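Local coordinates for amino acid ABC superfamily ATP binding cassette transporter, binding protein (Streptococcus pneumoniae, PDB 4H5G) that binds L-arginine and probably acts as a membrane-anchored substrate-binding lipoprotein that delivers it to an amino acid ABC transporter, at residues Pro97-Lys102 with Asp171-Leu176; Ile103-His108 with Ile165-Met170; Ala124-Gln129 with Pro143-Thr148. All coordinates share one frame; numbering follows the deposited sequence.

Contact 1 of 3, residues Pro97-Lys102 with Asp171-Leu176; sequences PYYENK and DEPVAL. With ARG (arginine), chain L.
N101 and D171 meet side chain to side chain at about a right angle. The amide plane of N101 and the carboxylate plane of D171 stand 85° apart. ND2 of N101 gives one hydrogen to D171 OD1, 3.1 Å away, and this oxygen receives it on its anti lone pair, the one away from OD2. The same nitrogen gives its other hydrogen to K102 O, at 2.9 Å. Both acceptors lie close to the amide plane of N101, which fixes the rotation of that group. CG of N101 sits between the backbone N and the carbonyl carbon (chi1 56°), where it lies against P173 CD.

K102 O is gripped from two sides. E172 N donates to it at 2.8 Å in a nearly straight bond, and reaches it from the opposite face of the carbonyl plane to N101 ND2. E172 N belongs to the first turn of helix 172-181, with D171 at the N-cap position. The D171 side chain does not cap this helix. It serves the ligand pocket of this type II periplasmic binding protein: D171 OD2 accepts from the alpha-amino N of the bound arginine at 2.9 Å, and also bonds to Y22 OH. N101 is thus a second-shell residue that holds the other carboxylate oxygen. OD1 of N101 is itself bonded to N200 ND2.

The P173 ring packs against the N101 amide, with P173 CD 3.6 Å from N101 CG. P173 CG also approaches the Y99 ring at its edge, in a looser contact with CE2. A water accepts from K102 N; it also donates to E172 OE1, with water O to OE1 2.6 Å. The K102 chain bends at chi2, and its NZ stays 6.2 Å from E172 OE1.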
loop_
_atom_site.group_PDB
_atom_site.type_symbol
_atom_site.label_atom_id
_atom_site.label_comp_id
_atom_site.label_asym_id
_atom_site.label_seq_id
_atom_site.Cartn_x
_atom_site.Cartn_y
_atom_site.Cartn_z
ATOM N N PRO A 97 11.295 4.340 7.212
ATOM C CA PRO A 97 10.318 4.586 6.142
ATOM C C PRO A 97 10.993 4.518 4.769
ATOM O O PRO A 97 12.139 4.964 4.653
ATOM C CB PRO A 97 9.896 6.040 6.381
ATOM C CG PRO A 97 10.233 6.326 7.779
ATOM C CD PRO A 97 11.369 5.444 8.181
ATOM N N TYR A 98 10.312 3.983 3.762
ATOM C CA TYR A 98 10.829 4.065 2.398
ATOM C C TYR A 98 10.108 5.101 1.549
ATOM O O TYR A 98 10.641 5.573 0.542
ATOM C CB TYR A 98 10.818 2.689 1.709
ATOM C CG TYR A 98 9.473 2.018 1.574
ATOM C CD1 TYR A 98 8.625 2.330 0.520
ATOM C CD2 TYR A 98 9.063 1.033 2.480
ATOM C CE1 TYR A 98 7.399 1.700 0.365
ATOM C CE2 TYR A 98 7.823 0.386 2.329
ATOM C CZ TYR A 98 7.010 0.727 1.265
ATOM O OH TYR A 98 5.785 0.086 1.088
ATOM N N TYR A 99 8.885 5.459 1.948
ATOM C CA TYR A 99 8.128 6.500 1.247
ATOM C C TYR A 99 7.029 7.062 2.140
ATOM O O TYR A 99 6.361 6.320 2.856
ATOM C CB TYR A 99 7.488 5.940 -0.032
ATOM C CG TYR A 99 7.142 7.009 -1.053
ATOM C CD1 TYR A 99 8.142 7.713 -1.709
ATOM C CD2 TYR A 99 5.825 7.315 -1.362
ATOM C CE1 TYR A 99 7.845 8.696 -2.645
ATOM C CE2 TYR A 99 5.521 8.299 -2.294
ATOM C CZ TYR A 99 6.538 8.982 -2.929
ATOM O OH TYR A 99 6.247 9.956 -3.868
ATOM N N GLU A 100 6.836 8.372 2.065
ATOM C CA GLU A 100 5.803 9.039 2.844
ATOM C C GLU A 100 4.885 9.797 1.893
ATOM O O GLU A 100 5.343 10.528 1.017
ATOM C CB GLU A 100 6.426 9.995 3.861
ATOM C CG GLU A 100 5.400 10.824 4.612
ATOM C CD GLU A 100 6.018 11.655 5.718
ATOM O OE1 GLU A 100 7.207 11.448 6.030
ATOM O OE2 GLU A 100 5.307 12.511 6.273
ATOM N N ASN A 101 3.580 9.605 2.058
ATOM C CA ASN A 101 2.607 10.273 1.195
ATOM C C ASN A 101 1.337 10.650 1.950
ATOM O O ASN A 101 1.155 10.266 3.111
ATOM C CB ASN A 101 2.281 9.401 -0.023
ATOM C CG ASN A 101 1.792 8.034 0.360
ATOM O OD1 ASN A 101 2.531 7.045 0.280
ATOM N ND2 ASN A 101 0.538 7.960 0.797
ATOM N N LYS A 102 0.472 11.406 1.286
ATOM C CA LYS A 102 -0.792 11.844 1.861
ATOM C C LYS A 102 -1.878 10.822 1.594
ATOM O O LYS A 102 -1.657 9.827 0.904
ATOM C CB LYS A 102 -1.216 13.177 1.245
ATOM C CG LYS A 102 -0.187 14.274 1.411
ATOM C CD LYS A 102 0.047 14.560 2.875
ATOM C CE LYS A 102 1.025 15.707 3.050
ATOM N NZ LYS A 102 0.594 16.894 2.264
ATOM N N ASP A 171 -4.475 5.761 -0.200
ATOM C CA ASP A 171 -3.210 6.494 -0.281
ATOM C C ASP A 171 -3.174 7.343 -1.547
ATOM O O ASP A 171 -3.594 6.894 -2.603
ATOM C CB ASP A 171 -2.020 5.529 -0.233
ATOM C CG ASP A 171 -1.786 4.986 1.164
ATOM O OD1 ASP A 171 -1.153 5.702 1.964
ATOM O OD2 ASP A 171 -2.270 3.874 1.475
ATOM N N GLU A 172 -2.692 8.578 -1.435
ATOM C CA GLU A 172 -2.713 9.507 -2.581
ATOM C C GLU A 172 -2.113 8.986 -3.914
ATOM O O GLU A 172 -2.718 9.186 -4.975
ATOM C CB GLU A 172 -2.107 10.876 -2.210
ATOM C CG GLU A 172 -1.950 11.793 -3.422
ATOM C CD GLU A 172 -1.744 13.245 -3.050
ATOM O OE1 GLU A 172 -0.583 13.646 -2.829
ATOM O OE2 GLU A 172 -2.743 13.992 -2.988
ATOM N N PRO A 173 -0.938 8.318 -3.874
ATOM C CA PRO A 173 -0.381 7.842 -5.151
ATOM C C PRO A 173 -1.309 6.879 -5.893
ATOM O O PRO A 173 -1.326 6.834 -7.132
ATOM C CB PRO A 173 0.905 7.131 -4.724
ATOM C CG PRO A 173 1.306 7.824 -3.456
ATOM C CD PRO A 173 0.002 8.104 -2.753
ATOM N N VAL A 174 -2.092 6.125 -5.129
ATOM C CA VAL A 174 -3.045 5.179 -5.709
ATOM C C VAL A 174 -4.224 5.917 -6.342
ATOM O O VAL A 174 -4.682 5.556 -7.425
ATOM C CB VAL A 174 -3.536 4.163 -4.638
ATOM C CG1 VAL A 174 -4.528 3.179 -5.251
ATOM C CG2 VAL A 174 -2.349 3.394 -4.053
ATOM N N ALA A 175 -4.709 6.956 -5.663
ATOM C CA ALA A 175 -5.792 7.777 -6.230
ATOM C C ALA A 175 -5.320 8.481 -7.488
ATOM O O ALA A 175 -6.029 8.519 -8.487
ATOM C CB ALA A 175 -6.302 8.778 -5.216
ATOM N N LEU A 176 -4.109 9.027 -7.441
ATOM C CA LEU A 176 -3.552 9.721 -8.610
ATOM C C LEU A 176 -3.455 8.781 -9.801
ATOM O O LEU A 176 -3.732 9.166 -10.941
ATOM C CB LEU A 176 -2.167 10.279 -8.284
ATOM C CG LEU A 176 -2.126 11.512 -7.391
ATOM C CD1 LEU A 176 -0.688 11.820 -6.979
ATOM C CD2 LEU A 176 -2.758 12.711 -8.098
HETATM N N ARG L . -1.354 2.576 3.847
HETATM C CA ARG L . -2.599 1.937 4.302
HETATM C C ARG L . -2.349 1.040 5.493
HETATM O O ARG L . -1.212 0.633 5.782
HETATM C CB ARG L . -3.253 1.132 3.170
HETATM C CG ARG L . -2.322 0.150 2.463
HETATM C CD ARG L . -3.097 -0.767 1.505
HETATM N NE ARG L . -2.192 -1.594 0.694
HETATM C CZ ARG L . -2.578 -2.445 -0.252
HETATM N NH1 ARG L . -1.672 -3.140 -0.938
HETATM N NH2 ARG L . -3.872 -2.596 -0.512
HETATM O OXT ARG L . -3.294 0.702 6.211
HETATM O O HOH W 1 1.240 12.469 -1.337
#

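Contact 2 of 3, residues Ile103-His108 with Ile165-Met170. Unlike the reference sequence in segment 103-108: H108 (reference Arg).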
loop_
_atom_site.group_PDB
_atom_site.type_symbol
_atom_site.label_atom_id
_atom_site.label_comp_id
_atom_site.label_asym_id
_atom_site.label_seq_id
_atom_site.Cartn_x
_atom_site.Cartn_y
_atom_site.Cartn_z
ATOM N N ILE A 103 -3.058 11.073 2.153
ATOM C CA ILE A 103 -4.204 10.202 1.951
ATOM C C ILE A 103 -5.327 11.039 1.336
ATOM O O ILE A 103 -5.563 12.175 1.747
ATOM C CB ILE A 103 -4.621 9.547 3.276
ATOM C CG1 ILE A 103 -3.393 8.859 3.888
ATOM C CG2 ILE A 103 -5.782 8.588 3.055
ATOM C CD1 ILE A 103 -3.603 8.209 5.221
ATOM N N SER A 104 -5.989 10.474 0.330
ATOM C CA SER A 104 -6.924 11.217 -0.503
ATOM C C SER A 104 -8.213 10.469 -0.750
ATOM O O SER A 104 -8.316 9.270 -0.476
ATOM C CB SER A 104 -6.282 11.495 -1.864
ATOM O OG SER A 104 -5.044 12.149 -1.726
ATOM N N PHE A 105 -9.189 11.176 -1.314
ATOM C CA PHE A 105 -10.417 10.533 -1.762
ATOM C C PHE A 105 -10.433 10.526 -3.283
ATOM O O PHE A 105 -10.148 11.542 -3.917
ATOM C CB PHE A 105 -11.645 11.310 -1.269
ATOM C CG PHE A 105 -11.875 11.215 0.210
ATOM C CD1 PHE A 105 -12.572 10.150 0.741
ATOM C CD2 PHE A 105 -11.420 12.200 1.067
ATOM C CE1 PHE A 105 -12.797 10.067 2.104
ATOM C CE2 PHE A 105 -11.638 12.114 2.433
ATOM C CZ PHE A 105 -12.329 11.049 2.946
ATOM N N LEU A 106 -10.755 9.377 -3.861
ATOM C CA LEU A 106 -11.006 9.273 -5.293
ATOM C C LEU A 106 -12.506 9.456 -5.500
ATOM O O LEU A 106 -13.314 8.818 -4.815
ATOM C CB LEU A 106 -10.566 7.890 -5.795
ATOM C CG LEU A 106 -10.665 7.652 -7.305
ATOM C CD1 LEU A 106 -9.621 8.475 -8.070
ATOM C CD2 LEU A 106 -10.500 6.146 -7.623
ATOM N N VAL A 107 -12.878 10.346 -6.427
ATOM C CA VAL A 107 -14.280 10.639 -6.727
ATOM C C VAL A 107 -14.495 10.714 -8.242
ATOM O O VAL A 107 -13.549 10.634 -9.022
ATOM C CB VAL A 107 -14.733 11.990 -6.103
ATOM C CG1 VAL A 107 -14.691 11.941 -4.569
ATOM C CG2 VAL A 107 -13.876 13.167 -6.648
ATOM N N HIS A 108 -15.746 10.874 -8.648
ATOM C CA HIS A 108 -16.049 11.163 -10.046
ATOM C C HIS A 108 -15.576 12.571 -10.371
ATOM O O HIS A 108 -15.701 13.480 -9.540
ATOM C CB HIS A 108 -17.550 11.045 -10.308
ATOM C CG HIS A 108 -18.049 9.636 -10.320
ATOM N ND1 HIS A 108 -17.997 8.837 -11.442
ATOM C CD2 HIS A 108 -18.604 8.879 -9.344
ATOM C CE1 HIS A 108 -18.506 7.650 -11.156
ATOM N NE2 HIS A 108 -18.878 7.648 -9.887
ATOM N N ILE A 165 -20.991 3.959 -4.597
ATOM C CA ILE A 165 -20.066 4.673 -3.710
ATOM C C ILE A 165 -19.775 6.034 -4.338
ATOM O O ILE A 165 -19.694 6.137 -5.565
ATOM C CB ILE A 165 -18.755 3.861 -3.558
ATOM C CG1 ILE A 165 -19.017 2.578 -2.773
ATOM C CG2 ILE A 165 -17.632 4.671 -2.888
ATOM C CD1 ILE A 165 -19.629 2.815 -1.397
ATOM N N ASP A 166 -19.646 7.071 -3.511
ATOM C CA ASP A 166 -19.358 8.414 -4.015
ATOM C C ASP A 166 -17.892 8.810 -3.886
ATOM O O ASP A 166 -17.414 9.657 -4.627
ATOM C CB ASP A 166 -20.214 9.453 -3.278
ATOM C CG ASP A 166 -21.695 9.151 -3.356
ATOM O OD1 ASP A 166 -22.199 8.936 -4.477
ATOM O OD2 ASP A 166 -22.352 9.122 -2.287
ATOM N N ALA A 167 -17.181 8.197 -2.944
ATOM C CA ALA A 167 -15.803 8.583 -2.673
ATOM C C ALA A 167 -15.083 7.409 -2.038
ATOM O O ALA A 167 -15.636 6.758 -1.164
ATOM C CB ALA A 167 -15.766 9.774 -1.744
ATOM N N VAL A 168 -13.856 7.148 -2.482
ATOM C CA VAL A 168 -13.066 6.060 -1.909
ATOM C C VAL A 168 -11.806 6.633 -1.276
ATOM O O VAL A 168 -11.032 7.319 -1.943
ATOM C CB VAL A 168 -12.649 5.040 -2.979
ATOM C CG1 VAL A 168 -11.922 3.858 -2.312
ATOM C CG2 VAL A 168 -13.859 4.530 -3.755
ATOM N N HIS A 169 -11.596 6.350 0.011
ATOM C CA HIS A 169 -10.412 6.842 0.726
ATOM C C HIS A 169 -9.239 5.896 0.479
ATOM O O HIS A 169 -9.385 4.680 0.610
ATOM C CB HIS A 169 -10.702 6.905 2.233
ATOM C CG HIS A 169 -9.947 7.972 2.962
ATOM N ND1 HIS A 169 -9.526 7.823 4.266
ATOM C CD2 HIS A 169 -9.562 9.214 2.582
ATOM C CE1 HIS A 169 -8.905 8.925 4.656
ATOM N NE2 HIS A 169 -8.920 9.790 3.654
ATOM N N MET A 170 -8.071 6.446 0.133
ATOM C CA MET A 170 -6.906 5.612 -0.201
ATOM C C MET A 170 -5.623 6.429 -0.177
ATOM O O MET A 170 -5.665 7.649 -0.151
ATOM C CB MET A 170 -7.089 4.980 -1.589
ATOM C CG MET A 170 -7.100 6.022 -2.714
ATOM S SD MET A 170 -7.381 5.299 -4.348
ATOM C CE MET A 170 -9.056 4.703 -4.191
HETATM O O HOH W 2 -7.820 12.271 3.308
HETATM O O HOH W 3 -18.014 10.881 -6.953
#
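The H169 side chain has CG anti to the backbone N (chi1 -150°), while CG of F105 lies beside its own backbone N (chi1 -70°). The second torsions turn the rings into an offset stack, with centroids 4.2 Å apart and planes at 26°. H169 CD2 lies over the centre of the F105 ring. In one of its two conformers, I103 places CG2 over one face of the imidazole, offset toward the rim, 3.6 Å from the H169 ring centroid, in a CH-pi contact. Both ring nitrogens have partners: P134 O at ND1, and at NE2 a water, in the ring plane, that donates to I103 O.

L106 and M170 point to the other face, where the M170 chain turns at chi3 and M170 CE touches L106 CB at 3.9 Å. V107 CG1 lies 3.7 Å from A167 CB, on the face of F105 and H169.

Four backbone hydrogen bonds join the strands: S104 N to M170 O and M170 N to S104 O, both 2.9 Å, then L106 N to V168 O and V168 N to L106 O. F105-H169 is a non-hydrogen-bonded pair.

Helices 133-141 and 153-162 pack on opposite faces. Strand 103-108 runs against both its neighbours, 167-171 and 185-187; one reversed strand in a helix-flanked sheet is characteristic of the type II periplasmic binding protein fold.

Contact 3 of 3, residues Ala124-Gln129 with Pro143-Thr148; sequences ANIAAQ and PKAQLT. With ARG (arginine), chain L.
L147 and I126 are paired on neighbouring parallel strands, their side chains on the same face of the sheet. From L147 CB the chain runs to CG, which is anti to the backbone N (chi1 173°), and then branches. Its CD1 branch does the touching. L147 CD1 lies 3.5 Å from I126 O, approaches A128 N and A128 CB, and meets I126 CG2 more loosely at 4.2 Å. The two side chains run obliquely to each other. A single methyl thus bridges residues 126 and 128 of the adjacent strand. The other branch of I126 ends at CD1, which reaches A145 CB at 3.9 Å.

The backbone bonds set the parallel register. I126 N donates to Q146 O at 3.0 Å, T148 N to I126 O at 2.8 Å, and A128 N to T148 O at 3.1 Å. I126 pairs with L147, and A127 with T148. Between A124 and Q146 a water bridges the chains: it donates to A124 O and accepts from Q146 N. N125 and Q146 lie side by side there and point the same way, their amide planes nearly perpendicular.

At the far end of strand 125-129 lies the pocket. The Q129 side chain runs out extended, and its OE1 accepts from NH2 of the bound arginine at 3.0 Å. Q129 NE2 is held by T151 O.

Strand 125-129, helix 133-141 and strand 146-150 form a beta-alpha-beta unit. The helix packs on the face bearing I126 and L147, with V138 touching both side chains and K139 also touching L147. Strand 146-150 is the outermost strand on this side of the sheet, and strand 167-171 flanks strand 125-129 on its other side.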
loop_
_atom_site.group_PDB
_atom_site.type_symbol
_atom_site.label_atom_id
_atom_site.label_comp_id
_atom_site.label_asym_id
_atom_site.label_seq_id
_atom_site.Cartn_x
_atom_site.Cartn_y
_atom_site.Cartn_z
ATOM N N ALA A 124 -22.040 11.525 2.191
ATOM C CA ALA A 124 -21.794 10.700 1.010
ATOM C C ALA A 124 -21.643 9.224 1.378
ATOM O O ALA A 124 -21.459 8.881 2.546
ATOM C CB ALA A 124 -20.558 11.194 0.279
ATOM N N ASN A 125 -21.745 8.355 0.377
ATOM C CA ASN A 125 -21.376 6.956 0.552
ATOM C C ASN A 125 -19.877 6.809 0.365
ATOM O O ASN A 125 -19.366 6.966 -0.741
ATOM C CB ASN A 125 -22.114 6.072 -0.457
ATOM C CG ASN A 125 -23.602 6.090 -0.248
ATOM O OD1 ASN A 125 -24.069 6.222 0.878
ATOM N ND2 ASN A 125 -24.364 5.978 -1.341
ATOM N N ILE A 126 -19.170 6.525 1.457
ATOM C CA ILE A 126 -17.718 6.426 1.420
ATOM C C ILE A 126 -17.318 4.957 1.490
ATOM O O ILE A 126 -17.940 4.174 2.217
ATOM C CB ILE A 126 -17.086 7.213 2.592
ATOM C CG1 ILE A 126 -17.518 8.686 2.535
ATOM C CG2 ILE A 126 -15.553 7.099 2.580
ATOM C CD1 ILE A 126 -16.896 9.554 3.632
ATOM N N ALA A 127 -16.305 4.586 0.710
ATOM C CA ALA A 127 -15.713 3.249 0.786
ATOM C C ALA A 127 -14.253 3.348 1.240
ATOM O O ALA A 127 -13.552 4.314 0.931
ATOM C CB ALA A 127 -15.808 2.547 -0.561
ATOM N N ALA A 128 -13.793 2.342 1.979
ATOM C CA ALA A 128 -12.374 2.244 2.328
ATOM C C ALA A 128 -12.022 0.774 2.467
ATOM O O ALA A 128 -12.912 -0.072 2.528
ATOM C CB ALA A 128 -12.079 2.988 3.610
ATOM N N GLN A 129 -10.732 0.475 2.533
ATOM C CA GLN A 129 -10.281 -0.920 2.534
ATOM C C GLN A 129 -10.225 -1.476 3.952
ATOM O O GLN A 129 -9.719 -0.824 4.864
ATOM C CB GLN A 129 -8.905 -1.017 1.874
ATOM C CG GLN A 129 -8.362 -2.427 1.739
ATOM C CD GLN A 129 -7.237 -2.501 0.728
ATOM O OE1 GLN A 129 -6.407 -1.587 0.626
ATOM N NE2 GLN A 129 -7.202 -3.595 -0.036
ATOM N N PRO A 143 -17.597 9.831 11.633
ATOM C CA PRO A 143 -18.460 8.770 12.173
ATOM C C PRO A 143 -19.897 8.796 11.661
ATOM O O PRO A 143 -20.592 7.791 11.780
ATOM C CB PRO A 143 -18.435 9.041 13.685
ATOM C CG PRO A 143 -18.059 10.474 13.806
ATOM C CD PRO A 143 -17.066 10.682 12.712
ATOM N N LYS A 144 -20.332 9.917 11.094
ATOM C CA LYS A 144 -21.715 10.036 10.654
ATOM C C LYS A 144 -21.898 9.649 9.199
ATOM O O LYS A 144 -23.011 9.672 8.680
ATOM C CB LYS A 144 -22.234 11.451 10.913
ATOM C CG LYS A 144 -22.243 11.807 12.389
ATOM C CD LYS A 144 -22.893 13.154 12.632
ATOM C CE LYS A 144 -21.853 14.248 12.774
ATOM N NZ LYS A 144 -22.472 15.590 12.597
ATOM N N ALA A 145 -20.802 9.287 8.538
ATOM C CA ALA A 145 -20.873 8.909 7.134
ATOM C C ALA A 145 -21.189 7.418 6.997
ATOM O O ALA A 145 -20.801 6.607 7.842
ATOM C CB ALA A 145 -19.575 9.262 6.413
ATOM N N GLN A 146 -21.911 7.076 5.933
ATOM C CA GLN A 146 -22.139 5.686 5.560
ATOM C C GLN A 146 -20.848 5.122 4.999
ATOM O O GLN A 146 -20.487 5.400 3.846
ATOM C CB GLN A 146 -23.215 5.596 4.479
ATOM C CG GLN A 146 -24.567 6.136 4.890
ATOM C CD GLN A 146 -25.134 5.413 6.094
ATOM O OE1 GLN A 146 -24.975 4.198 6.234
ATOM N NE2 GLN A 146 -25.795 6.157 6.975
ATOM N N LEU A 147 -20.150 4.329 5.801
ATOM C CA LEU A 147 -18.877 3.761 5.360
ATOM C C LEU A 147 -19.058 2.311 4.957
ATOM O O LEU A 147 -19.564 1.503 5.736
ATOM C CB LEU A 147 -17.839 3.850 6.479
ATOM C CG LEU A 147 -16.512 3.135 6.203
ATOM C CD1 LEU A 147 -15.795 3.708 4.980
ATOM C CD2 LEU A 147 -15.598 3.198 7.441
ATOM N N THR A 148 -18.652 1.983 3.738
ATOM C CA THR A 148 -18.630 0.593 3.288
ATOM C C THR A 148 -17.178 0.130 3.307
ATOM O O THR A 148 -16.345 0.680 2.597
ATOM C CB THR A 148 -19.179 0.458 1.855
ATOM O OG1 THR A 148 -20.548 0.897 1.821
ATOM C CG2 THR A 148 -19.102 -0.995 1.378
HETATM N N ARG L . -1.354 2.576 3.847
HETATM C CA ARG L . -2.599 1.937 4.302
HETATM C C ARG L . -2.349 1.040 5.493
HETATM O O ARG L . -1.212 0.633 5.782
HETATM C CB ARG L . -3.253 1.132 3.170
HETATM C CG ARG L . -2.322 0.150 2.463
HETATM C CD ARG L . -3.097 -0.767 1.505
HETATM N NE ARG L . -2.192 -1.594 0.694
HETATM C CZ ARG L . -2.578 -2.445 -0.252
HETATM N NH1 ARG L . -1.672 -3.140 -0.938
HETATM N NH2 ARG L . -3.872 -2.596 -0.512
HETATM O OXT ARG L . -3.294 0.702 6.211
HETATM O O HOH W 4 -23.254 9.265 4.539
#

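Contacts 2 and 3 share one sheet, with centres about 10 Å apart. Strands 167-171 and 125-129 are neighbours in it. D166 N lies 2.8 Å from N125 O, and A167 O lies 2.9 Å from A127 N, both probable hydrogen bonds. Contact 1 continues directly from contact 2, because helix 172-181 follows strand 167-171; their centres are about 14 Å apart, and A175 N approaches M170 SD. Contacts 1 and 3 do not touch, their nearest atoms being about 7 Å apart. The bound arginine links them, since each contributes one of its several hydrogen bonds. Along the chain, contact 3 is nested inside contact 2, and contact 2 inside contact 1.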